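PDB 3KA7: oxidoreductase from Methanosarcina mazei, which binds flavin-adenine dinucleotide and, as a member of the flavin-containing amine oxidoreductase family, probably catalyses an oxidation-reduction reaction. Local coordinates for residues Leu14-Leu19 and Val26-Arg31; Ala201-Ile206 and Gly211-Gly216; Pro302-Ile307 and Lys354-Gly359; Met348-Leu353 and Tyr362-Ile367. All blocks are in the same frame, centred on the assembly; numbering follows the deposited sequence.

Contact 1 of 4, residues Leu14-Leu19 and Val26-Arg31. With FAD (flavin-adenine dinucleotide), chain B.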
# COMPACT_ATOMS: atom_id res chain seq x y z
N LEU A 14 -1.16 -10.72 10.16
CA LEU A 14 0.26 -10.83 10.51
C LEU A 14 0.48 -10.92 12.01
O LEU A 14 1.25 -11.75 12.50
CB LEU A 14 1.05 -9.65 9.95
CG LEU A 14 1.16 -9.57 8.42
CD1 LEU A 14 1.84 -8.25 8.05
CD2 LEU A 14 1.97 -10.75 7.88
N SER A 15 -0.19 -10.03 12.75
CA SER A 15 -0.11 -10.03 14.21
C SER A 15 -0.61 -11.33 14.81
O SER A 15 0.04 -11.93 15.67
CB SER A 15 -0.94 -8.88 14.77
OG SER A 15 -0.38 -7.64 14.37
N ALA A 16 -1.77 -11.78 14.34
CA ALA A 16 -2.36 -13.02 14.86
C ALA A 16 -1.47 -14.22 14.59
O ALA A 16 -1.29 -15.09 15.47
CB ALA A 16 -3.76 -13.23 14.27
N ALA A 17 -0.91 -14.28 13.38
CA ALA A 17 -0.01 -15.38 13.01
C ALA A 17 1.22 -15.42 13.92
O ALA A 17 1.56 -16.47 14.47
CB ALA A 17 0.40 -15.29 11.55
N ARG A 18 1.87 -14.27 14.11
CA ARG A 18 3.05 -14.23 14.97
C ARG A 18 2.73 -14.47 16.45
O ARG A 18 3.45 -15.20 17.13
CB ARG A 18 3.80 -12.90 14.81
CG ARG A 18 5.05 -12.79 15.70
CD ARG A 18 6.17 -13.66 15.17
NE ARG A 18 7.21 -13.88 16.17
CZ ARG A 18 7.18 -14.84 17.09
NH1 ARG A 18 6.15 -15.69 17.13
NH2 ARG A 18 8.17 -14.96 17.96
N LEU A 19 1.66 -13.86 16.94
CA LEU A 19 1.29 -14.03 18.36
C LEU A 19 0.90 -15.47 18.70
O LEU A 19 1.23 -15.97 19.78
CB LEU A 19 0.16 -13.09 18.76
CG LEU A 19 0.54 -11.62 18.84
CD1 LEU A 19 -0.72 -10.79 18.98
CD2 LEU A 19 1.53 -11.35 19.98
N VAL A 26 -5.05 -16.37 20.82
CA VAL A 26 -5.44 -15.25 19.96
C VAL A 26 -6.81 -15.45 19.34
O VAL A 26 -7.11 -16.51 18.76
CB VAL A 26 -4.40 -14.98 18.84
CG1 VAL A 26 -3.01 -14.79 19.41
CG2 VAL A 26 -4.40 -16.10 17.82
N GLU A 27 -7.65 -14.42 19.43
CA GLU A 27 -8.92 -14.39 18.71
C GLU A 27 -8.98 -13.11 17.90
O GLU A 27 -8.70 -12.03 18.44
CB GLU A 27 -10.10 -14.46 19.66
CG GLU A 27 -10.11 -15.72 20.50
CD GLU A 27 -11.41 -15.89 21.24
OE1 GLU A 27 -12.48 -15.78 20.60
OE2 GLU A 27 -11.36 -16.15 22.46
N VAL A 28 -9.34 -13.24 16.62
CA VAL A 28 -9.45 -12.09 15.72
C VAL A 28 -10.92 -11.82 15.45
O VAL A 28 -11.65 -12.75 15.15
CB VAL A 28 -8.78 -12.39 14.37
CG1 VAL A 28 -8.76 -11.13 13.49
CG2 VAL A 28 -7.36 -12.94 14.60
N PHE A 29 -11.34 -10.56 15.55
CA PHE A 29 -12.72 -10.20 15.27
C PHE A 29 -12.80 -9.29 14.05
O PHE A 29 -12.24 -8.20 14.05
CB PHE A 29 -13.35 -9.53 16.49
CG PHE A 29 -13.40 -10.43 17.70
CD1 PHE A 29 -14.56 -11.11 18.03
CD2 PHE A 29 -12.28 -10.60 18.49
CE1 PHE A 29 -14.60 -11.95 19.14
CE2 PHE A 29 -12.31 -11.44 19.61
CZ PHE A 29 -13.47 -12.11 19.92
N GLU A 30 -13.47 -9.76 13.01
CA GLU A 30 -13.61 -9.02 11.75
C GLU A 30 -15.08 -8.73 11.46
O GLU A 30 -15.94 -9.64 11.52
CB GLU A 30 -13.00 -9.82 10.60
CG GLU A 30 -13.43 -9.36 9.21
CD GLU A 30 -12.97 -7.94 8.92
OE1 GLU A 30 -11.82 -7.63 9.28
OE2 GLU A 30 -13.76 -7.14 8.37
N ARG A 31 -15.38 -7.48 11.13
CA ARG A 31 -16.75 -7.03 10.92
C ARG A 31 -17.39 -7.54 9.63
O ARG A 31 -18.60 -7.78 9.59
CB ARG A 31 -16.81 -5.50 10.97
CG ARG A 31 -18.18 -4.91 11.18
CD ARG A 31 -18.12 -3.39 11.06
NE ARG A 31 -17.70 -3.04 9.73
CZ ARG A 31 -18.54 -2.64 8.77
NH1 ARG A 31 -19.83 -2.49 9.03
NH2 ARG A 31 -18.06 -2.37 7.57
PA FAD B . -7.19 -3.00 6.58
O1A FAD B . -7.54 -1.55 6.78
O2A FAD B . -7.15 -3.49 5.15
O5B FAD B . -8.23 -3.91 7.40
C5B FAD B . -8.91 -3.37 8.52
C4B FAD B . -9.98 -4.41 8.86
O4B FAD B . -10.69 -4.07 10.03
C3B FAD B . -11.00 -4.53 7.73
O3B FAD B . -11.10 -5.88 7.29
C2B FAD B . -12.31 -4.05 8.36
O2B FAD B . -13.45 -4.71 7.85
C1B FAD B . -12.07 -4.34 9.84
N9A FAD B . -12.82 -3.48 10.77
C8A FAD B . -13.04 -2.12 10.72
N7A FAD B . -13.74 -1.76 11.84
C5A FAD B . -13.94 -2.89 12.58
C6A FAD B . -14.59 -3.12 13.78
N6A FAD B . -15.06 -2.10 14.49
N1A FAD B . -14.63 -4.40 14.29
C2A FAD B . -14.05 -5.45 13.61
N3A FAD B . -13.40 -5.23 12.42
C4A FAD B . -13.36 -3.96 11.92
N1 FAD B . -0.35 -2.20 -1.01
C2 FAD B . 0.70 -2.91 -1.55
O2 FAD B . 1.60 -3.34 -0.82
N3 FAD B . 0.74 -3.11 -2.93
C4 FAD B . -0.25 -2.60 -3.75
O4 FAD B . -0.21 -2.77 -4.97
C4X FAD B . -1.30 -1.88 -3.20
N5 FAD B . -2.28 -1.34 -4.02
C5X FAD B . -3.33 -0.64 -3.46
C6 FAD B . -4.34 -0.12 -4.27
C7 FAD B . -5.41 0.57 -3.71
C7M FAD B . -6.48 1.13 -4.61
C8 FAD B . -5.45 0.74 -2.33
C8M FAD B . -6.58 1.48 -1.68
C9 FAD B . -4.44 0.22 -1.51
C9A FAD B . -3.38 -0.48 -2.08
N10 FAD B . -2.38 -0.99 -1.27
C10 FAD B . -1.34 -1.69 -1.83
C1' FAD B . -2.36 -0.74 0.20
C2' FAD B . -2.90 -1.98 0.92
O2' FAD B . -4.09 -2.43 0.26
C3' FAD B . -3.19 -1.63 2.37
O3' FAD B . -2.08 -0.92 2.91
C4' FAD B . -3.46 -2.82 3.29
O4' FAD B . -4.40 -3.71 2.75
C5' FAD B . -4.04 -2.25 4.58
O5' FAD B . -4.02 -3.27 5.54
P FAD B . -4.32 -2.94 7.07
O1P FAD B . -3.46 -3.83 7.93
O2P FAD B . -4.21 -1.46 7.37
O3P FAD B . -5.83 -3.40 7.34
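Ala16 and Leu19 on helix 10-21 meet Val26 and Val28 on strand 25-29 through small apolar groups. The methyl CB of Ala16 presses on CG2 of Val28 at 3.6 Å. One helical turn further on, CB of Leu19 rests against CG1 of Val26 at 3.7 Å, and CG2 of Val26 lies near the carbonyl oxygen of Ala16. All four residues are buried, and with an alanine at the interface the helix axis comes within 8.9 Å of the strand axis while running nearly antiparallel to it (168°).

The polar work falls to Glu30, just beyond these valines, whose carboxylate takes both ribose hydroxyls of FAD. O3B of FAD donates to OE1 of Glu30 at 2.7 Å and its O2B donates to OE2 of Glu30 at a short 2.5 Å. CG stands opposite the backbone N (chi1 163°) and the chain then bends at chi2 (64°), carrying the acid to the ribose. The backbone amides of Ala8 and Leu32 also bond to OE1 and OE2, fixing the carboxylate's rotation. With an alanine here both ribose hydroxyls would probably lose their acceptor, and the amides of Ala8 and Leu32 their shared carboxylate. Alongside, Arg31 N lies 3.3 Å from N3A of the adenine. This is the Rossmann-type beta-alpha-beta unit of strand 2-6, helix 10-21 and strand 25-29, with an acidic residue at the C-terminal end of the second strand gripping the adenosine ribose.

Contact 2 of 4, residues Ala201-Ile206 and Gly211-Gly216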
# COMPACT_ATOMS: atom_id res chain seq x y z
N ALA A 201 -2.68 -18.11 3.35
CA ALA A 201 -1.48 -18.65 4.00
C ALA A 201 -1.41 -18.26 5.48
O ALA A 201 -1.07 -19.09 6.33
CB ALA A 201 -0.20 -18.23 3.26
N LEU A 202 -1.73 -17.01 5.78
CA LEU A 202 -1.73 -16.56 7.17
C LEU A 202 -2.84 -17.21 7.98
O LEU A 202 -2.66 -17.52 9.16
CB LEU A 202 -1.88 -15.04 7.22
CG LEU A 202 -0.63 -14.29 6.78
CD1 LEU A 202 -0.97 -12.81 6.51
CD2 LEU A 202 0.48 -14.41 7.83
N GLU A 203 -4.01 -17.38 7.37
CA GLU A 203 -5.12 -18.03 8.07
C GLU A 203 -4.74 -19.46 8.44
O GLU A 203 -5.08 -19.95 9.51
CB GLU A 203 -6.38 -18.02 7.23
CG GLU A 203 -7.02 -16.64 7.11
CD GLU A 203 -8.17 -16.61 6.12
OE1 GLU A 203 -8.10 -17.28 5.06
OE2 GLU A 203 -9.16 -15.92 6.40
N THR A 204 -4.03 -20.13 7.54
CA THR A 204 -3.55 -21.49 7.82
C THR A 204 -2.63 -21.55 9.05
O THR A 204 -2.77 -22.44 9.90
CB THR A 204 -2.85 -22.09 6.58
OG1 THR A 204 -3.81 -22.23 5.53
CG2 THR A 204 -2.26 -23.46 6.90
N VAL A 205 -1.70 -20.61 9.15
CA VAL A 205 -0.76 -20.55 10.27
C VAL A 205 -1.49 -20.24 11.57
O VAL A 205 -1.21 -20.83 12.62
CB VAL A 205 0.32 -19.46 10.02
CG1 VAL A 205 1.18 -19.24 11.27
CG2 VAL A 205 1.17 -19.85 8.83
N ILE A 206 -2.44 -19.32 11.50
CA ILE A 206 -3.20 -18.94 12.68
C ILE A 206 -3.94 -20.17 13.21
O ILE A 206 -3.89 -20.46 14.40
CB ILE A 206 -4.16 -17.78 12.38
CG1 ILE A 206 -3.34 -16.54 11.98
CG2 ILE A 206 -5.09 -17.51 13.58
CD1 ILE A 206 -4.16 -15.40 11.35
N GLY A 211 -5.11 -20.33 16.98
CA GLY A 211 -5.80 -19.04 16.97
C GLY A 211 -7.17 -19.19 16.34
O GLY A 211 -7.40 -20.11 15.55
N LYS A 212 -8.08 -18.28 16.69
CA LYS A 212 -9.43 -18.31 16.16
C LYS A 212 -9.76 -17.01 15.44
O LYS A 212 -9.40 -15.94 15.91
CB LYS A 212 -10.43 -18.51 17.29
CG LYS A 212 -10.23 -19.81 18.05
CD LYS A 212 -11.21 -19.88 19.20
CE LYS A 212 -11.51 -21.31 19.61
NZ LYS A 212 -12.59 -21.34 20.65
N ILE A 213 -10.46 -17.11 14.31
CA ILE A 213 -10.92 -15.92 13.57
C ILE A 213 -12.44 -15.87 13.43
O ILE A 213 -13.06 -16.82 12.98
CB ILE A 213 -10.34 -15.88 12.17
CG1 ILE A 213 -8.81 -15.88 12.23
CG2 ILE A 213 -10.89 -14.67 11.40
CD1 ILE A 213 -8.16 -15.81 10.86
N HIS A 214 -13.02 -14.73 13.81
CA HIS A 214 -14.47 -14.57 13.84
C HIS A 214 -14.89 -13.48 12.87
O HIS A 214 -14.62 -12.31 13.12
CB HIS A 214 -14.93 -14.14 15.23
CG HIS A 214 -14.48 -15.06 16.33
ND1 HIS A 214 -14.91 -16.37 16.42
CD2 HIS A 214 -13.67 -14.85 17.39
CE1 HIS A 214 -14.35 -16.94 17.47
NE2 HIS A 214 -13.59 -16.04 18.08
N THR A 215 -15.59 -13.86 11.80
CA THR A 215 -16.11 -12.89 10.84
C THR A 215 -17.53 -12.47 11.22
O THR A 215 -18.19 -13.12 12.04
CB THR A 215 -16.07 -13.43 9.40
OG1 THR A 215 -16.82 -14.65 9.32
CG2 THR A 215 -14.63 -13.71 8.98
N GLY A 216 -18.01 -11.37 10.64
CA GLY A 216 -19.35 -10.89 10.93
C GLY A 216 -19.48 -10.44 12.37
O GLY A 216 -20.57 -10.48 12.95
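Ile206 of helix 195-208 packs over Gly211 and Ile213, where the chain turns from the helix into strand 212-214, the outermost strand on one side of the five-stranded parallel sheet in the Rossmann-type FAD-binding fold. The close part lies at the turn. CG2 of Ile206 sits 3.8 Å from CA of Gly211, an approach made possible by the missing side chain of the glycine. On its other flank Ile206 is buried against Leu13 and Ala16 of helix 10-21, so it wedges between that helix and the strand.

The contact opens out towards the surface. CD1 of Ile206 meets CD1 of Ile213 at 4.1 Å, the two side chains crossing at about a right angle. Ile213 is only partly covered, and its CD1 also touches the aliphatic CG of Glu203 at 4.0 Å. Beyond CG the glutamate chain runs on extended to Thr35, whose OG1 is hydrogen-bonded to OE2, so its polar end serves a different part of the chain. Lys212, an exposed residue, starts out away from the helix. Back at the turn, the amide N of Gly211 donates to the carbonyl O of Ile206 at 2.9 Å, with an N-H...O angle of 149° and the donor tilted 32° from the carbonyl plane.

Contact 3 of 4, residues Pro302-Ile307 and Lys354-Gly359; sequences PYTRRI and KEIFPG
In Arg305 and Glu355 alike CG stands opposite the carbonyl carbon (chi1 -64° in the glutamate), and the chains extend from there, as far as NE in the arginine, which brings the edge of the guanidinium to the carboxylate, the chains crossing at about a right angle. NH2 of Arg305 donates to OE2 of Glu355 at 3.0 Å in a nearly straight bond (165°), while NH1 of Arg305 reaches OE1 of Glu355 more weakly, also at 3.0 Å. The two flat groups are twisted 47° apart: OE2 lies close to the guanidinium plane, yet the arginine comes to it from above the carboxylate plane. NH1 has a second anionic partner in Asp352. A bridging water donates to Glu355 OE1 and to Tyr303 O, each at 2.8 Å.

The salt bridge ties the beta-hairpin loop between strands 298-300 and 307-311 of the mixed sheet to the last turn of helix 342-356. Replacing Glu355 with an alanine would probably leave NH2 of Arg305 without this mate and the bridging water without one of its two acceptors.

Beneath the charges, CD1 of Ile356 touches both CG2 of Thr304 and CG2 of Ile307, 3.9 Å from each. The other branch of the threonine braces the turn itself: OG1 of Thr304 donates to the carbonyl O of Ile307 at 2.6 Å.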
# COMPACT_ATOMS: atom_id res chain seq x y z
N PRO A 302 4.06 8.65 -16.88
CA PRO A 302 4.20 10.00 -16.33
C PRO A 302 3.53 11.12 -17.12
O PRO A 302 3.34 12.21 -16.57
CB PRO A 302 5.73 10.23 -16.26
CG PRO A 302 6.37 9.08 -16.90
CD PRO A 302 5.34 8.02 -17.23
N TYR A 303 3.16 10.87 -18.38
CA TYR A 303 2.63 11.94 -19.22
C TYR A 303 1.13 11.81 -19.50
O TYR A 303 0.70 11.68 -20.65
CB TYR A 303 3.44 12.06 -20.53
CG TYR A 303 4.83 12.58 -20.24
CD1 TYR A 303 5.12 13.93 -20.35
CD2 TYR A 303 5.83 11.72 -19.79
CE1 TYR A 303 6.38 14.42 -20.05
CE2 TYR A 303 7.11 12.20 -19.48
CZ TYR A 303 7.37 13.56 -19.61
OH TYR A 303 8.62 14.05 -19.31
N THR A 304 0.35 11.84 -18.42
CA THR A 304 -1.09 11.67 -18.46
C THR A 304 -1.75 12.79 -17.67
O THR A 304 -1.06 13.59 -17.01
CB THR A 304 -1.48 10.39 -17.74
OG1 THR A 304 -0.99 10.48 -16.39
CG2 THR A 304 -0.85 9.16 -18.43
N ARG A 305 -3.08 12.83 -17.70
CA ARG A 305 -3.85 13.73 -16.85
C ARG A 305 -3.84 13.26 -15.40
O ARG A 305 -3.66 14.06 -14.48
CB ARG A 305 -5.31 13.78 -17.30
CG ARG A 305 -5.53 14.26 -18.73
CD ARG A 305 -6.86 13.75 -19.26
NE ARG A 305 -7.04 14.11 -20.66
CZ ARG A 305 -6.47 13.46 -21.67
NH1 ARG A 305 -5.69 12.40 -21.45
NH2 ARG A 305 -6.68 13.86 -22.92
N ARG A 306 -4.02 11.95 -15.20
CA ARG A 306 -4.21 11.39 -13.85
C ARG A 306 -3.55 10.02 -13.62
O ARG A 306 -3.00 9.78 -12.55
CB ARG A 306 -5.69 11.29 -13.52
CG ARG A 306 -6.36 12.62 -13.26
CD ARG A 306 -5.82 13.19 -11.97
NE ARG A 306 -6.08 14.61 -11.78
CZ ARG A 306 -7.27 15.17 -11.87
NH1 ARG A 306 -8.32 14.40 -12.15
NH2 ARG A 306 -7.42 16.48 -11.67
N ILE A 307 -3.64 9.11 -14.58
CA ILE A 307 -3.13 7.75 -14.37
C ILE A 307 -1.61 7.75 -14.13
O ILE A 307 -0.86 8.35 -14.90
CB ILE A 307 -3.50 6.80 -15.53
CG1 ILE A 307 -5.02 6.55 -15.50
CG2 ILE A 307 -2.79 5.46 -15.38
CD1 ILE A 307 -5.55 5.68 -16.65
N LYS A 354 -7.11 5.98 -23.45
CA LYS A 354 -7.11 6.05 -24.91
C LYS A 354 -5.73 6.44 -25.44
O LYS A 354 -5.37 6.08 -26.56
CB LYS A 354 -8.15 7.05 -25.38
CG LYS A 354 -9.57 6.75 -24.90
CD LYS A 354 -10.51 7.88 -25.32
CE LYS A 354 -11.89 7.75 -24.68
NZ LYS A 354 -12.82 8.76 -25.26
N GLU A 355 -4.99 7.19 -24.63
CA GLU A 355 -3.67 7.69 -25.03
C GLU A 355 -2.56 6.73 -24.62
O GLU A 355 -1.53 6.63 -25.28
CB GLU A 355 -3.43 9.09 -24.45
CG GLU A 355 -4.42 10.14 -25.01
CD GLU A 355 -4.30 11.52 -24.39
OE1 GLU A 355 -3.54 11.72 -23.42
OE2 GLU A 355 -4.99 12.43 -24.89
N ILE A 356 -2.77 6.03 -23.51
CA ILE A 356 -1.83 5.02 -23.04
C ILE A 356 -1.91 3.77 -23.91
O ILE A 356 -0.90 3.20 -24.30
CB ILE A 356 -2.10 4.65 -21.55
CG1 ILE A 356 -1.97 5.90 -20.66
CG2 ILE A 356 -1.13 3.59 -21.10
CD1 ILE A 356 -2.54 5.71 -19.23
N PHE A 357 -3.13 3.36 -24.24
CA PHE A 357 -3.35 2.09 -24.93
C PHE A 357 -4.13 2.27 -26.23
O PHE A 357 -5.13 1.61 -26.44
CB PHE A 357 -4.11 1.14 -23.99
CG PHE A 357 -3.35 0.77 -22.75
CD1 PHE A 357 -2.08 0.22 -22.85
CD2 PHE A 357 -3.91 0.94 -21.50
CE1 PHE A 357 -1.37 -0.14 -21.72
CE2 PHE A 357 -3.20 0.58 -20.35
CZ PHE A 357 -1.93 0.04 -20.47
N PRO A 358 -3.66 3.17 -27.11
CA PRO A 358 -4.42 3.46 -28.31
C PRO A 358 -4.65 2.22 -29.19
O PRO A 358 -3.73 1.45 -29.45
CB PRO A 358 -3.56 4.51 -29.04
CG PRO A 358 -2.18 4.25 -28.57
CD PRO A 358 -2.36 3.86 -27.10
N GLY A 359 -5.89 2.04 -29.63
CA GLY A 359 -6.21 0.97 -30.57
C GLY A 359 -6.21 -0.42 -29.98
O GLY A 359 -6.45 -1.41 -30.69
O HOH W 1 -0.83 11.18 -22.89

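Contact 4 of 4, residues Met348-Leu353 and Tyr362-Ile367; sequences MGLEDL and YEVLLI
Leu353, on helix 342-356, meets Tyr362 and Val364 of strand 362-370 at successive points along its side chain. Its CB touches the phenolic OH of Tyr362 at 3.5 Å. CG then forks: CD1 continues the extended chain, anti to CA (chi2 -178°), and reaches CE1 of Tyr362 at 4.4 Å, approaching the ring obliquely, and CG2 of Val364 at 4.3 Å. The other branch, CD2, turns towards Ile307, and the side chain also lies on Ile284 and Leu286 of strand 280-288, which adds to its burial.

Tyr362 lays its ring towards the helix because CG sits between the backbone N and the carbonyl carbon (chi1 61°). One turn back along the helix, CD2 of Leu350 meets CG2 of Val364 at 4.0 Å, their side chains crossing at about a right angle, and lies more loosely at 4.4 Å from CD1 of Ile367. This end is nearer the solvent.

Between Val364 and Ile367 the strand carries a classic beta bulge, Leu365 and Leu366 both facing Cys285. The axes run roughly antiparallel (152°) and 11.4 Å apart, as a helix does when it covers one face of a sheet through aliphatic side chains: here, the outermost strand 362-370 of the seven-stranded mixed sheet.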
# COMPACT_ATOMS: atom_id res chain seq x y z
N MSE A 348 -11.23 11.77 -16.41
CA MSE A 348 -9.89 12.08 -16.88
C MSE A 348 -9.06 10.81 -17.04
O MSE A 348 -8.28 10.69 -17.99
CB MSE A 348 -9.21 13.05 -15.93
CG MSE A 348 -9.68 14.47 -16.12
SE MSE A 348 -8.87 15.56 -14.74
CE MSE A 348 -10.47 15.97 -13.70
N GLY A 349 -9.22 9.88 -16.11
CA GLY A 349 -8.52 8.60 -16.18
C GLY A 349 -8.92 7.83 -17.43
O GLY A 349 -8.09 7.23 -18.12
N LEU A 350 -10.21 7.85 -17.72
CA LEU A 350 -10.75 7.17 -18.90
C LEU A 350 -10.20 7.74 -20.19
O LEU A 350 -9.93 6.99 -21.16
CB LEU A 350 -12.27 7.22 -18.88
CG LEU A 350 -12.91 6.36 -17.79
CD1 LEU A 350 -14.42 6.47 -17.85
CD2 LEU A 350 -12.49 4.91 -17.95
N GLU A 351 -10.00 9.06 -20.22
CA GLU A 351 -9.37 9.73 -21.36
C GLU A 351 -7.92 9.28 -21.49
O GLU A 351 -7.43 9.06 -22.60
CB GLU A 351 -9.40 11.25 -21.19
CG GLU A 351 -10.81 11.82 -21.11
CD GLU A 351 -11.70 11.24 -22.17
OE1 GLU A 351 -11.42 11.45 -23.37
OE2 GLU A 351 -12.68 10.54 -21.81
N ASP A 352 -7.24 9.16 -20.34
CA ASP A 352 -5.83 8.73 -20.34
C ASP A 352 -5.65 7.37 -21.00
O ASP A 352 -4.64 7.15 -21.67
CB ASP A 352 -5.26 8.63 -18.91
CG ASP A 352 -4.94 9.98 -18.30
OD1 ASP A 352 -4.74 10.97 -19.05
OD2 ASP A 352 -4.87 10.04 -17.05
N LEU A 353 -6.59 6.46 -20.75
CA LEU A 353 -6.54 5.08 -21.27
C LEU A 353 -6.41 5.06 -22.80
O LEU A 353 -5.69 4.25 -23.37
CB LEU A 353 -7.81 4.32 -20.87
CG LEU A 353 -7.98 3.98 -19.39
CD1 LEU A 353 -9.27 3.17 -19.18
CD2 LEU A 353 -6.77 3.22 -18.89
N TYR A 362 -9.80 -3.85 -25.23
CA TYR A 362 -10.13 -4.11 -23.83
C TYR A 362 -11.47 -3.46 -23.49
O TYR A 362 -11.98 -2.66 -24.27
CB TYR A 362 -9.04 -3.52 -22.90
CG TYR A 362 -8.92 -2.02 -23.04
CD1 TYR A 362 -9.69 -1.16 -22.27
CD2 TYR A 362 -8.05 -1.46 -23.97
CE1 TYR A 362 -9.60 0.21 -22.42
CE2 TYR A 362 -7.95 -0.09 -24.12
CZ TYR A 362 -8.73 0.73 -23.34
OH TYR A 362 -8.65 2.09 -23.49
N GLU A 363 -12.01 -3.83 -22.34
CA GLU A 363 -13.19 -3.17 -21.81
C GLU A 363 -12.92 -2.78 -20.37
O GLU A 363 -12.20 -3.47 -19.64
CB GLU A 363 -14.41 -4.09 -21.87
CG GLU A 363 -14.73 -4.61 -23.27
CD GLU A 363 -15.65 -5.82 -23.25
OE1 GLU A 363 -15.34 -6.81 -22.55
OE2 GLU A 363 -16.69 -5.79 -23.96
N VAL A 364 -13.50 -1.67 -19.94
CA VAL A 364 -13.42 -1.32 -18.53
C VAL A 364 -14.31 -2.28 -17.76
O VAL A 364 -15.52 -2.38 -18.02
CB VAL A 364 -13.88 0.12 -18.32
CG1 VAL A 364 -13.92 0.44 -16.82
CG2 VAL A 364 -12.98 1.08 -19.10
N LEU A 365 -13.72 -2.98 -16.79
CA LEU A 365 -14.42 -4.00 -16.02
C LEU A 365 -15.06 -3.42 -14.77
O LEU A 365 -16.24 -3.67 -14.50
CB LEU A 365 -13.44 -5.13 -15.66
CG LEU A 365 -13.91 -6.38 -14.92
CD1 LEU A 365 -14.99 -7.15 -15.69
CD2 LEU A 365 -12.71 -7.29 -14.59
N LEU A 366 -14.29 -2.65 -14.00
CA LEU A 366 -14.80 -2.09 -12.75
C LEU A 366 -13.91 -0.91 -12.37
O LEU A 366 -12.70 -0.97 -12.56
CB LEU A 366 -14.78 -3.14 -11.64
CG LEU A 366 -15.45 -2.76 -10.31
CD1 LEU A 366 -16.95 -2.52 -10.52
CD2 LEU A 366 -15.21 -3.83 -9.25
N ILE A 367 -14.53 0.14 -11.84
CA ILE A 367 -13.77 1.27 -11.31
C ILE A 367 -14.06 1.34 -9.83
O ILE A 367 -15.23 1.28 -9.43
CB ILE A 367 -14.20 2.57 -12.01
CG1 ILE A 367 -13.97 2.45 -13.52
CG2 ILE A 367 -13.48 3.81 -11.42
CD1 ILE A 367 -14.52 3.63 -14.30

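Contacts 1 and 2 build one end of the molecule, around the parallel sheet that holds the FAD adenosine; contacts 3 and 4 lie by the mixed sheet, on the opposite side of the chain's centre from contact 1. Contact 1 is fully buried, and contact 2 covers the neighbouring strand at the surface: Val28 O pairs with His214 N (2.8 Å), and Glu27 OE1 with His214 NE2. Contacts 3 and 4 share helix 342-356, with Asp352 joining them, its OD2 accepting from the backbone N atoms of Arg306 and Ile307. Contact 4 is mostly apolar packing near the surface, whereas contact 3 adds a salt bridge and water above a buried isoleucine pair. The centres of contacts 1 and 3 lie about 41 Å apart.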